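Local coordinates for Lpg2148(MvcA) (Legionella pneumophila subsp. pneumophila str. Philadelphia 1, PDB 6K11), which probably acts as a deamidase that removes ubiquitin from the ubiquitin-conjugating enzyme UBE2N and thereby regulates its activity, at residues 169-173 / 221-225; 147-151 / 163-167; 155-160 / 179-183; 124-130 / 323-329; 230-234 / 301-305. All blocks are in the same frame, centred on the assembly; numbering follows the deposited sequence.

In the fold
Contacts 1, 2 and 3 lie in the insertion domain, contacts 4 and 5 in the body. Along the chain, strand 120-129 of contact 4 comes first; the insertion then makes contacts 2, 3 and 1 and returns into strand 228-238; helix 294-305 closes contact 5, then strand 325-333 closes contact 4. Contacts 4 and 5, centres 9 Å apart, share the antiparallel sheet in which strands 120-129 and 228-238 are neighbours. Contacts 1, 2 and 3 are built on and around the strands of the mixed sheet, their centres 13 to 18 Å apart. Contact 3 lies farthest out, its centre 41 Å from that of contact 5. Asn151 ND2 to Asp130 O (2.9 Å) joins contacts 2 and 4.

Contact 1. Residues 169-173 / 221-225; sequences LFNLG and QKERF
An edge strand of the insertion-domain sheet is met here by the chain that leaves helix 206-220 and returns towards strand 228-238. Residues 169-171 are extended, while 222-224 form a short 3-10 turn with Arg224 N bonded to Gln221 O (2.9 Å). The backbones stay well apart, with CA atoms 8.8 Å apart for Phe170 and Phe225 and 8.0 Å for Leu172 and Gln221, so side chains bridge the gap. Phe170 (m) offers its ring face to the edge of Phe225 in a T-shaped pair, centroids 4.9 Å apart and planes at 80°; Leu172 CD2 reaches Phe225 CZ at 3.6 Å. Long polar side chains suit the remaining space. Arg224 (m, t, p) sends NH1 to Asn171 O (2.9 Å) and to Gln221 OE1 (2.7 Å), its guanidinium face against the edge of Phe170. Gln221 NE2 donates to Leu172 O (2.9 Å) and also to Ile217 O. At the end of the strand, Asn171 OD1 accepts from Gly173 N (2.9 Å), and Gly173, at phi 124° and psi -48°, adopts angles that suit a residue without CB. Phe162 and Phe218 extend the aromatic packing around Phe225. An Asx turn thus ends this outer strand of a mixed sheet.

Contact 2. Residues 147-151 / 163-167; sequences TAVKN and IDKMG
Lys150 lays its aliphatic chain along a type I beta turn that runs from Asp164 to Gly167, and its side chain shapes much of this contact. Segment 147-151 is an irregular, largely extended loop leading into strand 152-155; the turn joins strands 160-163 and 169-171, with Gly167 N bonded to Asp164 O at 2.9 Å. The backbones come closest at Asn151 and Asp164, CA to CA 4.6 Å, where Asn151 N makes a weak hydrogen bond to Ile163 O (2.8 Å). Asn151 has left-handed backbone angles (65°, 47°), which asparagine tolerates well; its t side chain points away, and ND2 binds Asp130 O. The m, t start of Lys150 places its CD 3.4 Å from Lys165 O, with Lys150 CB 3.5 Å from Asp164 O; the off-well chi3 and chi4 then turn CE and NZ. Ile163 (m, t) extends CD1 to Ala148 CB at 3.9 Å; the small alanine leaves room for it. Asp164 (p) turns away from the loop, OD1 accepting from Asn168 N and weakly from Met166 N (3.1 Å). Lys165, also p at chi1, likewise points away and bonds Trp228 O through NZ. Gly167 has a positive phi of 89°, easy for glycine. With one weak hydrogen bond across, the chemistry implies that Lys150 methylenes against turn carbonyls, and Ala148 on Ile163, make up most of the contact.

Contact 3. Residues 155-160 / 179-183; sequences LLENKL and CTQLF
Cys179, Leu182 and Phe183 on helix 176-185 press against Leu155 and Leu160 of the hairpin formed by strands 152-155 and 160-163. Leu155 (t, p) puts CD2 3.7 Å from Phe183 CA and 4.2 Å from Leu182 CB. Cysteine is small enough to sit close to the turn: Cys179 SG (m) lies 3.5 Å from Lys159 C and 4.1 Å from Leu160 CB. Phe183 (t) spreads its ring beside the backbone, CD2 3.6 Å from Leu156 C. This is a helix packed on the turn end of a beta hairpin within the insertion domain; Leu156 N bonds Lys159 O (2.8 Å) to close the turn, and Leu182 also touches helix 206-220. The backbones come close, with Glu157 and Thr180 CA atoms 4.6 Å apart. Further out, Glu157 (m) lays CG over the Phe183 face, a CH-pi contact 4.0 Å from the centroid, while its OE1 accepts from Asn140 N. At the polar edge Thr180 OG1 lies 2.8 Å from Glu157 O and also has Lys176 O within reach.

Contact 4. Residues 124-130 / 323-329; sequences FEIDRED and QPLRVKF
One carboxylate oxygen, Asp127 OD2, serves two cations at once: Lys328 NZ at 2.7 Å and Arg326, through NE at 3.1 Å and NH2 at 3.3 Å, a salt-bridge network across two antiparallel strands of the central sheet. Strands 124-129 and 325-329 run at 156°, axes 4.7 Å apart. Glu125 with Lys328 and Asp127 with Arg326 are hydrogen-bonded pairs: Glu125 N to Lys328 O 2.9 Å, Lys328 N to Glu125 O 3.1 Å, Asp127 N to Arg326 O and Arg326 N to Asp127 O, each 3.0 Å. The p rotamers of Arg326 and Lys328 let both long chains converge on the shorter aspartate (m). The other face is largely apolar, as a buried layer requires: Ile126 CD1 meets Val327 CG2 at 3.6 Å, Phe124 CD2 meets Phe329 CB at 3.8 Å, and Leu325 packs on Arg128 CB; helix 278-288 covers Phe124 and Leu325. At the strand's end, Glu129 N bonds Pro324 O (2.9 Å), and Gln323 NE2 donates to Asp130 OD1 at 2.9 Å.

Contact 5. Residues 230-234 / 301-305; sequences GSHSF and YAEFF
Tyr301, in the last turns of helix 294-305, has a t rotamer that carries its ring across to strand 228-238. Its OH is hydrogen-bonded to Ser231 OG at 3.0 Å and lies 3.6 Å from His232 CB; Tyr255 is a further hydrogen-bonding partner. A long side chain spans the 11.8 Å between the axes of strand 230-234 and helix 301-305, at 34°, and its hydroxyl suits Ser231 OG. The strand carries a classic beta bulge: Ser231 and His232 both face Ile126 of the neighbouring strand, and with Ser231 at phi -107°, psi -37° both side chains point towards the helix. Phe304 stacks on Tyr281. Phe305, the last helical residue, takes the m rotamer, and its N bonds Tyr301 O at 2.9 Å. Its flat ring suits an aromatic cluster with His232 and Phe234. The His232 edge meets the Phe305 face, centroids 4.6 Å apart, planes at 61°, His232 CD2 to Phe305 CG 3.5 Å. Phe234 (p) approaches obliquely, CE1 of Phe234 to CE1 of Phe305 being 3.6 Å. His232 (t) touches Cys71, and its NE2 bonds Gln253 OE1, a grouping consistent with the Cys-His-Gln triad of papain-like deamidases. Gln253 NE2 in turn bonds Phe305 O.

Contact 1. Residues 169-173 / 221-225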
# COMPACT_ATOMS: atom_id res chain seq x y z
N LEU A 169 18.45 12.38 1.23
CA LEU A 169 19.63 12.71 0.43
C LEU A 169 20.86 12.10 1.09
O LEU A 169 21.25 12.51 2.19
CB LEU A 169 19.75 14.22 0.28
CG LEU A 169 20.90 14.81 -0.53
CD1 LEU A 169 20.66 14.57 -2.01
CD2 LEU A 169 21.02 16.30 -0.24
N PHE A 170 21.49 11.14 0.41
CA PHE A 170 22.66 10.45 0.95
C PHE A 170 23.89 10.89 0.17
O PHE A 170 23.96 10.68 -1.04
CB PHE A 170 22.50 8.93 0.86
CG PHE A 170 21.41 8.37 1.73
CD1 PHE A 170 20.11 8.27 1.24
CD2 PHE A 170 21.68 7.91 3.01
CE1 PHE A 170 19.10 7.75 2.03
CE2 PHE A 170 20.67 7.38 3.82
CZ PHE A 170 19.37 7.30 3.31
N ASN A 171 24.85 11.49 0.88
CA ASN A 171 26.16 11.75 0.30
C ASN A 171 26.92 10.43 0.24
O ASN A 171 27.07 9.76 1.27
CB ASN A 171 26.92 12.81 1.12
CG ASN A 171 28.20 13.28 0.43
OD1 ASN A 171 28.95 12.47 -0.14
ND2 ASN A 171 28.45 14.58 0.48
N LEU A 172 27.36 10.05 -0.95
CA LEU A 172 27.97 8.74 -1.14
C LEU A 172 29.46 8.71 -0.80
O LEU A 172 30.06 7.63 -0.84
CB LEU A 172 27.74 8.25 -2.58
CG LEU A 172 26.30 7.89 -2.94
CD1 LEU A 172 26.24 7.14 -4.28
CD2 LEU A 172 25.67 7.04 -1.82
N GLY A 173 30.07 9.84 -0.43
CA GLY A 173 31.40 9.79 0.14
C GLY A 173 32.51 10.60 -0.52
O GLY A 173 33.28 11.28 0.17
N GLN A 221 28.37 0.54 0.14
CA GLN A 221 27.67 1.09 1.30
C GLN A 221 26.17 0.80 1.27
O GLN A 221 25.40 1.52 1.92
CB GLN A 221 27.92 2.59 1.38
CG GLN A 221 27.49 3.36 0.13
CD GLN A 221 28.08 4.75 0.09
OE1 GLN A 221 27.79 5.58 0.95
NE2 GLN A 221 28.91 5.02 -0.91
N LYS A 222 25.75 -0.25 0.56
CA LYS A 222 24.33 -0.52 0.32
C LYS A 222 23.54 -0.72 1.61
O LYS A 222 22.32 -0.50 1.62
CB LYS A 222 24.16 -1.77 -0.56
CG LYS A 222 24.09 -1.48 -2.06
CD LYS A 222 23.59 -2.71 -2.84
CE LYS A 222 23.66 -2.49 -4.36
NZ LYS A 222 22.35 -2.51 -5.08
N GLU A 223 24.20 -1.14 2.69
CA GLU A 223 23.49 -1.34 3.94
C GLU A 223 23.07 -0.03 4.59
O GLU A 223 22.36 -0.06 5.60
CB GLU A 223 24.35 -2.17 4.90
CG GLU A 223 25.54 -1.45 5.51
CD GLU A 223 26.59 -0.95 4.50
OE1 GLU A 223 27.42 -0.10 4.90
OE2 GLU A 223 26.62 -1.44 3.33
N ARG A 224 23.46 1.13 4.04
CA ARG A 224 22.92 2.40 4.52
C ARG A 224 21.48 2.63 4.06
O ARG A 224 20.78 3.47 4.64
CB ARG A 224 23.74 3.58 4.01
CG ARG A 224 25.17 3.67 4.50
CD ARG A 224 25.86 4.86 3.81
NE ARG A 224 25.40 6.17 4.27
CZ ARG A 224 25.66 7.31 3.63
NH1 ARG A 224 26.39 7.28 2.53
NH2 ARG A 224 25.22 8.47 4.09
N PHE A 225 21.04 1.93 3.03
CA PHE A 225 19.80 2.28 2.35
C PHE A 225 18.78 1.17 2.49
O PHE A 225 19.11 0.02 2.78
CB PHE A 225 20.04 2.54 0.87
CG PHE A 225 21.31 3.28 0.58
CD1 PHE A 225 21.52 4.54 1.11
CD2 PHE A 225 22.28 2.72 -0.24
CE1 PHE A 225 22.69 5.23 0.84
CE2 PHE A 225 23.45 3.40 -0.50
CZ PHE A 225 23.65 4.65 0.04

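Contact 2. Residues 147-151 / 163-167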
# COMPACT_ATOMS: atom_id res chain seq x y z
N THR A 147 13.20 18.94 -5.37
CA THR A 147 12.39 18.70 -6.56
C THR A 147 12.91 17.59 -7.46
O THR A 147 12.15 17.09 -8.29
CB THR A 147 12.27 19.99 -7.39
OG1 THR A 147 13.58 20.50 -7.69
CG2 THR A 147 11.49 21.05 -6.63
N ALA A 148 14.18 17.20 -7.33
CA ALA A 148 14.76 16.21 -8.22
C ALA A 148 14.00 14.89 -8.13
O ALA A 148 13.42 14.55 -7.09
CB ALA A 148 16.24 16.00 -7.88
N VAL A 149 14.01 14.14 -9.23
CA VAL A 149 13.32 12.85 -9.25
C VAL A 149 13.98 11.90 -8.25
O VAL A 149 15.21 11.83 -8.15
CB VAL A 149 13.30 12.25 -10.66
CG1 VAL A 149 12.61 10.88 -10.66
CG2 VAL A 149 12.61 13.19 -11.63
N LYS A 150 13.15 11.17 -7.52
CA LYS A 150 13.62 10.31 -6.45
C LYS A 150 14.08 8.95 -7.00
O LYS A 150 13.72 8.53 -8.10
CB LYS A 150 12.51 10.14 -5.41
CG LYS A 150 12.07 11.46 -4.77
CD LYS A 150 10.94 11.25 -3.75
CE LYS A 150 9.81 12.26 -3.97
NZ LYS A 150 9.36 12.85 -2.68
N ASN A 151 14.89 8.26 -6.19
CA ASN A 151 15.43 6.92 -6.49
C ASN A 151 16.36 6.95 -7.70
O ASN A 151 16.28 6.10 -8.59
CB ASN A 151 14.32 5.88 -6.67
CG ASN A 151 14.83 4.46 -6.38
OD1 ASN A 151 15.80 4.27 -5.64
ND2 ASN A 151 14.16 3.46 -6.96
N ILE A 163 19.42 9.90 -3.89
CA ILE A 163 18.13 10.32 -3.33
C ILE A 163 17.25 9.09 -3.29
O ILE A 163 16.98 8.49 -4.35
CB ILE A 163 17.47 11.42 -4.17
CG1 ILE A 163 18.34 12.67 -4.22
CG2 ILE A 163 16.06 11.74 -3.62
CD1 ILE A 163 17.73 13.80 -5.02
N ASP A 164 16.79 8.69 -2.10
CA ASP A 164 16.05 7.44 -2.00
C ASP A 164 14.56 7.66 -2.27
O ASP A 164 14.11 8.75 -2.62
CB ASP A 164 16.32 6.77 -0.65
CG ASP A 164 15.56 7.38 0.53
OD1 ASP A 164 14.94 8.47 0.42
OD2 ASP A 164 15.62 6.76 1.61
N LYS A 165 13.79 6.57 -2.12
CA LYS A 165 12.35 6.57 -2.41
C LYS A 165 11.61 7.67 -1.64
O LYS A 165 10.67 8.27 -2.17
CB LYS A 165 11.76 5.19 -2.09
CG LYS A 165 11.61 4.91 -0.59
CD LYS A 165 11.47 3.43 -0.25
CE LYS A 165 11.95 3.18 1.17
NZ LYS A 165 11.28 2.06 1.86
N MET A 166 12.02 7.96 -0.41
CA MET A 166 11.38 8.97 0.41
C MET A 166 11.93 10.37 0.17
O MET A 166 11.41 11.33 0.75
CB MET A 166 11.51 8.61 1.88
CG MET A 166 11.09 7.18 2.18
SD MET A 166 9.29 6.99 2.30
CE MET A 166 8.75 6.73 0.61
N GLY A 167 12.96 10.51 -0.66
CA GLY A 167 13.59 11.80 -0.85
C GLY A 167 14.73 12.10 0.10
O GLY A 167 15.20 13.24 0.13

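Contact 3. Residues 155-160 / 179-183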
# COMPACT_ATOMS: atom_id res chain seq x y z
N LEU A 155 25.24 12.81 -9.95
CA LEU A 155 26.65 13.19 -9.98
C LEU A 155 26.75 14.67 -10.32
O LEU A 155 26.40 15.09 -11.43
CB LEU A 155 27.44 12.34 -10.97
CG LEU A 155 28.88 12.82 -11.24
CD1 LEU A 155 29.74 12.71 -9.96
CD2 LEU A 155 29.48 12.00 -12.37
N LEU A 156 27.23 15.46 -9.37
CA LEU A 156 27.47 16.88 -9.53
C LEU A 156 28.96 17.12 -9.69
O LEU A 156 29.77 16.20 -9.53
CB LEU A 156 26.93 17.67 -8.33
CG LEU A 156 25.44 17.96 -8.15
CD1 LEU A 156 24.59 16.72 -8.27
CD2 LEU A 156 25.23 18.62 -6.79
N GLU A 157 29.32 18.37 -10.00
CA GLU A 157 30.74 18.74 -10.02
C GLU A 157 31.43 18.39 -8.71
O GLU A 157 32.61 18.00 -8.72
CB GLU A 157 30.91 20.25 -10.29
CG GLU A 157 30.45 20.71 -11.65
CD GLU A 157 29.12 21.43 -11.58
OE1 GLU A 157 28.25 20.96 -10.82
OE2 GLU A 157 28.95 22.46 -12.27
N ASN A 158 30.74 18.53 -7.58
CA ASN A 158 31.40 18.41 -6.29
C ASN A 158 30.68 17.50 -5.30
O ASN A 158 31.06 17.46 -4.12
CB ASN A 158 31.59 19.79 -5.65
CG ASN A 158 30.34 20.65 -5.71
OD1 ASN A 158 29.22 20.15 -5.87
ND2 ASN A 158 30.54 21.96 -5.59
N LYS A 159 29.67 16.75 -5.74
CA LYS A 159 28.94 15.85 -4.85
C LYS A 159 28.49 14.64 -5.65
O LYS A 159 28.25 14.74 -6.86
CB LYS A 159 27.74 16.56 -4.19
CG LYS A 159 28.08 17.72 -3.25
CD LYS A 159 28.15 17.25 -1.79
CE LYS A 159 28.48 18.39 -0.81
NZ LYS A 159 28.19 19.71 -1.42
N LEU A 160 28.44 13.49 -4.99
CA LEU A 160 27.85 12.26 -5.52
C LEU A 160 26.78 11.85 -4.52
O LEU A 160 27.10 11.51 -3.38
CB LEU A 160 28.90 11.16 -5.70
CG LEU A 160 28.41 9.81 -6.22
CD1 LEU A 160 27.88 9.95 -7.66
CD2 LEU A 160 29.51 8.77 -6.16
N CYS A 179 34.77 13.97 -7.27
CA CYS A 179 33.52 14.19 -8.00
C CYS A 179 33.78 14.96 -9.28
O CYS A 179 33.24 14.62 -10.34
CB CYS A 179 32.52 14.93 -7.13
SG CYS A 179 31.93 13.94 -5.77
N THR A 180 34.57 16.03 -9.19
CA THR A 180 34.93 16.80 -10.38
C THR A 180 35.56 15.91 -11.44
O THR A 180 35.26 16.02 -12.63
CB THR A 180 35.87 17.95 -10.01
OG1 THR A 180 35.19 18.87 -9.14
CG2 THR A 180 36.33 18.70 -11.25
N GLN A 181 36.43 14.99 -11.01
CA GLN A 181 37.08 14.09 -11.96
C GLN A 181 36.07 13.16 -12.62
O GLN A 181 36.05 13.02 -13.85
CB GLN A 181 38.17 13.31 -11.23
CG GLN A 181 38.94 12.37 -12.11
CD GLN A 181 38.29 11.02 -12.17
OE1 GLN A 181 37.92 10.46 -11.14
NE2 GLN A 181 38.12 10.48 -13.38
N LEU A 182 35.23 12.49 -11.82
CA LEU A 182 34.21 11.60 -12.38
C LEU A 182 33.25 12.37 -13.27
O LEU A 182 32.81 11.87 -14.31
CB LEU A 182 33.43 10.92 -11.25
CG LEU A 182 34.13 9.87 -10.39
CD1 LEU A 182 33.29 9.56 -9.13
CD2 LEU A 182 34.38 8.62 -11.19
N PHE A 183 32.89 13.60 -12.86
CA PHE A 183 31.96 14.42 -13.63
C PHE A 183 32.48 14.66 -15.04
O PHE A 183 31.76 14.48 -16.03
CB PHE A 183 31.72 15.73 -12.89
CG PHE A 183 30.75 16.67 -13.55
CD1 PHE A 183 31.19 17.60 -14.49
CD2 PHE A 183 29.41 16.67 -13.20
CE1 PHE A 183 30.31 18.48 -15.08
CE2 PHE A 183 28.52 17.55 -13.79
CZ PHE A 183 28.98 18.47 -14.73

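Contact 4. Residues 124-130 / 323-329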
# COMPACT_ATOMS: atom_id res chain seq x y z
N PHE A 124 -0.66 -8.35 6.92
CA PHE A 124 0.46 -8.63 6.03
C PHE A 124 0.88 -7.39 5.28
O PHE A 124 0.04 -6.55 4.92
CB PHE A 124 0.13 -9.70 4.99
CG PHE A 124 -0.11 -11.06 5.55
CD1 PHE A 124 -1.38 -11.42 5.99
CD2 PHE A 124 0.92 -11.98 5.62
CE1 PHE A 124 -1.61 -12.69 6.51
CE2 PHE A 124 0.69 -13.25 6.13
CZ PHE A 124 -0.58 -13.60 6.57
N GLU A 125 2.17 -7.30 4.98
CA GLU A 125 2.71 -6.27 4.10
C GLU A 125 3.62 -6.94 3.07
O GLU A 125 4.46 -7.76 3.42
CB GLU A 125 3.48 -5.22 4.91
CG GLU A 125 3.98 -4.04 4.08
CD GLU A 125 2.90 -3.01 3.80
OE1 GLU A 125 1.87 -2.98 4.53
OE2 GLU A 125 3.09 -2.20 2.84
N ILE A 126 3.41 -6.61 1.80
CA ILE A 126 4.25 -7.11 0.72
C ILE A 126 5.09 -5.94 0.23
O ILE A 126 4.54 -4.89 -0.14
CB ILE A 126 3.42 -7.69 -0.45
CG1 ILE A 126 2.32 -8.62 0.06
CG2 ILE A 126 4.34 -8.39 -1.46
CD1 ILE A 126 2.80 -9.96 0.48
N ASP A 127 6.40 -6.12 0.22
CA ASP A 127 7.35 -5.13 -0.28
C ASP A 127 7.96 -5.61 -1.58
O ASP A 127 8.16 -6.81 -1.78
CB ASP A 127 8.48 -4.87 0.72
CG ASP A 127 8.00 -4.25 2.01
OD1 ASP A 127 6.99 -3.51 1.96
OD2 ASP A 127 8.62 -4.50 3.07
N ARG A 128 8.29 -4.67 -2.46
CA ARG A 128 9.07 -4.99 -3.64
C ARG A 128 10.43 -4.30 -3.54
O ARG A 128 10.56 -3.23 -2.95
CB ARG A 128 8.36 -4.55 -4.92
CG ARG A 128 8.12 -3.07 -4.99
CD ARG A 128 7.27 -2.76 -6.20
NE ARG A 128 7.45 -1.39 -6.66
CZ ARG A 128 6.72 -0.37 -6.23
NH1 ARG A 128 5.74 -0.57 -5.34
NH2 ARG A 128 6.95 0.84 -6.71
N GLU A 129 11.44 -4.94 -4.12
CA GLU A 129 12.81 -4.42 -4.09
C GLU A 129 13.03 -3.56 -5.32
O GLU A 129 12.95 -4.04 -6.45
CB GLU A 129 13.82 -5.56 -4.02
CG GLU A 129 15.21 -5.11 -3.58
CD GLU A 129 16.23 -6.23 -3.70
OE1 GLU A 129 16.06 -7.07 -4.61
OE2 GLU A 129 17.19 -6.26 -2.90
N ASP A 130 13.31 -2.28 -5.09
CA ASP A 130 13.28 -1.27 -6.15
C ASP A 130 14.52 -0.37 -6.04
O ASP A 130 14.40 0.83 -5.74
CB ASP A 130 11.99 -0.45 -6.05
CG ASP A 130 11.80 0.49 -7.21
OD1 ASP A 130 12.18 0.13 -8.34
OD2 ASP A 130 11.25 1.59 -6.98
N GLN A 323 10.04 -7.65 -10.12
CA GLN A 323 11.00 -7.38 -9.07
C GLN A 323 10.81 -8.33 -7.89
O GLN A 323 9.69 -8.78 -7.62
CB GLN A 323 10.88 -5.94 -8.56
CG GLN A 323 11.02 -4.87 -9.64
CD GLN A 323 10.76 -3.48 -9.08
OE1 GLN A 323 9.77 -3.25 -8.38
NE2 GLN A 323 11.66 -2.55 -9.37
N PRO A 324 11.89 -8.65 -7.17
CA PRO A 324 11.75 -9.47 -5.96
C PRO A 324 10.74 -8.89 -5.00
O PRO A 324 10.62 -7.67 -4.87
CB PRO A 324 13.17 -9.45 -5.36
CG PRO A 324 14.08 -9.17 -6.52
CD PRO A 324 13.29 -8.28 -7.44
N LEU A 325 10.01 -9.78 -4.33
CA LEU A 325 9.04 -9.41 -3.31
C LEU A 325 9.39 -10.13 -2.02
O LEU A 325 10.03 -11.19 -2.03
CB LEU A 325 7.60 -9.79 -3.72
CG LEU A 325 7.07 -9.29 -5.07
CD1 LEU A 325 5.72 -9.95 -5.40
CD2 LEU A 325 6.94 -7.78 -5.06
N ARG A 326 8.94 -9.56 -0.91
CA ARG A 326 9.07 -10.19 0.39
C ARG A 326 7.78 -9.98 1.17
O ARG A 326 7.08 -8.99 0.98
CB ARG A 326 10.26 -9.65 1.19
CG ARG A 326 10.13 -8.21 1.59
CD ARG A 326 11.21 -7.85 2.59
NE ARG A 326 11.05 -6.49 3.07
CZ ARG A 326 12.05 -5.74 3.54
NH1 ARG A 326 13.28 -6.23 3.60
NH2 ARG A 326 11.80 -4.51 3.95
N VAL A 327 7.48 -10.93 2.05
CA VAL A 327 6.24 -10.96 2.82
C VAL A 327 6.61 -10.85 4.29
O VAL A 327 7.47 -11.59 4.78
CB VAL A 327 5.44 -12.25 2.56
CG1 VAL A 327 4.09 -12.19 3.25
CG2 VAL A 327 5.29 -12.52 1.06
N LYS A 328 5.95 -9.92 4.99
CA LYS A 328 6.10 -9.78 6.43
C LYS A 328 4.72 -9.69 7.05
O LYS A 328 3.75 -9.33 6.38
CB LYS A 328 6.95 -8.55 6.82
CG LYS A 328 6.55 -7.26 6.14
CD LYS A 328 7.64 -6.17 6.23
CE LYS A 328 7.03 -4.80 5.89
NZ LYS A 328 7.99 -3.73 5.56
N PHE A 329 4.64 -10.03 8.34
CA PHE A 329 3.36 -10.19 9.00
C PHE A 329 3.49 -9.83 10.47
O PHE A 329 4.58 -9.85 11.05
CB PHE A 329 2.83 -11.62 8.87
CG PHE A 329 3.61 -12.61 9.69
CD1 PHE A 329 3.25 -12.89 11.00
CD2 PHE A 329 4.73 -13.23 9.16
CE1 PHE A 329 3.98 -13.79 11.76
CE2 PHE A 329 5.47 -14.13 9.91
CZ PHE A 329 5.09 -14.41 11.22

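Contact 5. Residues 230-234 / 301-305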
# COMPACT_ATOMS: atom_id res chain seq x y z
N GLY A 230 6.64 -0.47 -0.17
CA GLY A 230 5.35 -1.13 -0.03
C GLY A 230 4.67 -1.43 -1.36
O GLY A 230 4.53 -0.56 -2.22
N SER A 231 4.27 -2.69 -1.54
CA SER A 231 3.53 -3.11 -2.73
C SER A 231 2.06 -3.38 -2.44
O SER A 231 1.20 -3.05 -3.26
CB SER A 231 4.18 -4.36 -3.33
OG SER A 231 3.57 -4.75 -4.56
N HIS A 232 1.75 -3.95 -1.28
CA HIS A 232 0.38 -4.35 -1.00
C HIS A 232 0.26 -4.58 0.50
O HIS A 232 1.25 -4.83 1.19
CB HIS A 232 -0.01 -5.61 -1.81
CG HIS A 232 -1.46 -5.97 -1.72
ND1 HIS A 232 -2.47 -5.03 -1.73
CD2 HIS A 232 -2.07 -7.18 -1.65
CE1 HIS A 232 -3.64 -5.65 -1.64
NE2 HIS A 232 -3.43 -6.95 -1.60
N SER A 233 -0.97 -4.46 0.98
CA SER A 233 -1.31 -4.65 2.38
C SER A 233 -2.62 -5.42 2.42
O SER A 233 -3.48 -5.21 1.57
CB SER A 233 -1.46 -3.30 3.10
OG SER A 233 -2.21 -3.43 4.29
N PHE A 234 -2.75 -6.34 3.37
CA PHE A 234 -4.02 -7.04 3.55
C PHE A 234 -4.04 -7.66 4.94
O PHE A 234 -3.03 -7.68 5.64
CB PHE A 234 -4.28 -8.11 2.47
CG PHE A 234 -3.28 -9.26 2.44
CD1 PHE A 234 -2.05 -9.12 1.80
CD2 PHE A 234 -3.61 -10.50 3.00
CE1 PHE A 234 -1.15 -10.18 1.75
CE2 PHE A 234 -2.72 -11.56 2.94
CZ PHE A 234 -1.47 -11.40 2.31
N TYR A 301 0.61 -13.55 -7.32
CA TYR A 301 0.15 -12.20 -6.98
C TYR A 301 -1.25 -11.95 -7.54
O TYR A 301 -2.15 -11.50 -6.83
CB TYR A 301 1.15 -11.19 -7.52
CG TYR A 301 1.07 -9.80 -6.90
CD1 TYR A 301 0.14 -8.87 -7.35
CD2 TYR A 301 1.96 -9.41 -5.89
CE1 TYR A 301 0.08 -7.58 -6.79
CE2 TYR A 301 1.90 -8.13 -5.34
CZ TYR A 301 0.97 -7.23 -5.80
OH TYR A 301 0.91 -5.97 -5.24
N ALA A 302 -1.47 -12.29 -8.82
CA ALA A 302 -2.78 -12.09 -9.43
C ALA A 302 -3.83 -13.00 -8.81
O ALA A 302 -4.95 -12.56 -8.51
CB ALA A 302 -2.68 -12.32 -10.94
N GLU A 303 -3.49 -14.28 -8.59
CA GLU A 303 -4.44 -15.21 -7.98
C GLU A 303 -4.92 -14.70 -6.62
O GLU A 303 -6.12 -14.77 -6.32
CB GLU A 303 -3.80 -16.60 -7.82
CG GLU A 303 -4.72 -17.66 -7.17
CD GLU A 303 -4.01 -19.02 -6.94
OE1 GLU A 303 -2.79 -19.14 -7.20
OE2 GLU A 303 -4.69 -19.98 -6.50
N PHE A 304 -4.01 -14.21 -5.79
CA PHE A 304 -4.42 -13.82 -4.44
C PHE A 304 -5.01 -12.42 -4.37
O PHE A 304 -5.89 -12.17 -3.54
CB PHE A 304 -3.23 -13.94 -3.48
CG PHE A 304 -2.93 -15.36 -3.03
CD1 PHE A 304 -3.64 -16.43 -3.57
CD2 PHE A 304 -1.93 -15.61 -2.10
CE1 PHE A 304 -3.37 -17.75 -3.15
CE2 PHE A 304 -1.65 -16.91 -1.67
CZ PHE A 304 -2.38 -17.98 -2.20
N PHE A 305 -4.54 -11.47 -5.20
CA PHE A 305 -4.81 -10.06 -4.94
C PHE A 305 -5.56 -9.33 -6.05
O PHE A 305 -5.88 -8.14 -5.88
CB PHE A 305 -3.48 -9.31 -4.67
CG PHE A 305 -2.58 -9.98 -3.64
CD1 PHE A 305 -3.10 -10.47 -2.45
CD2 PHE A 305 -1.21 -10.10 -3.87
CE1 PHE A 305 -2.29 -11.10 -1.52
CE2 PHE A 305 -0.38 -10.70 -2.92
CZ PHE A 305 -0.93 -11.21 -1.74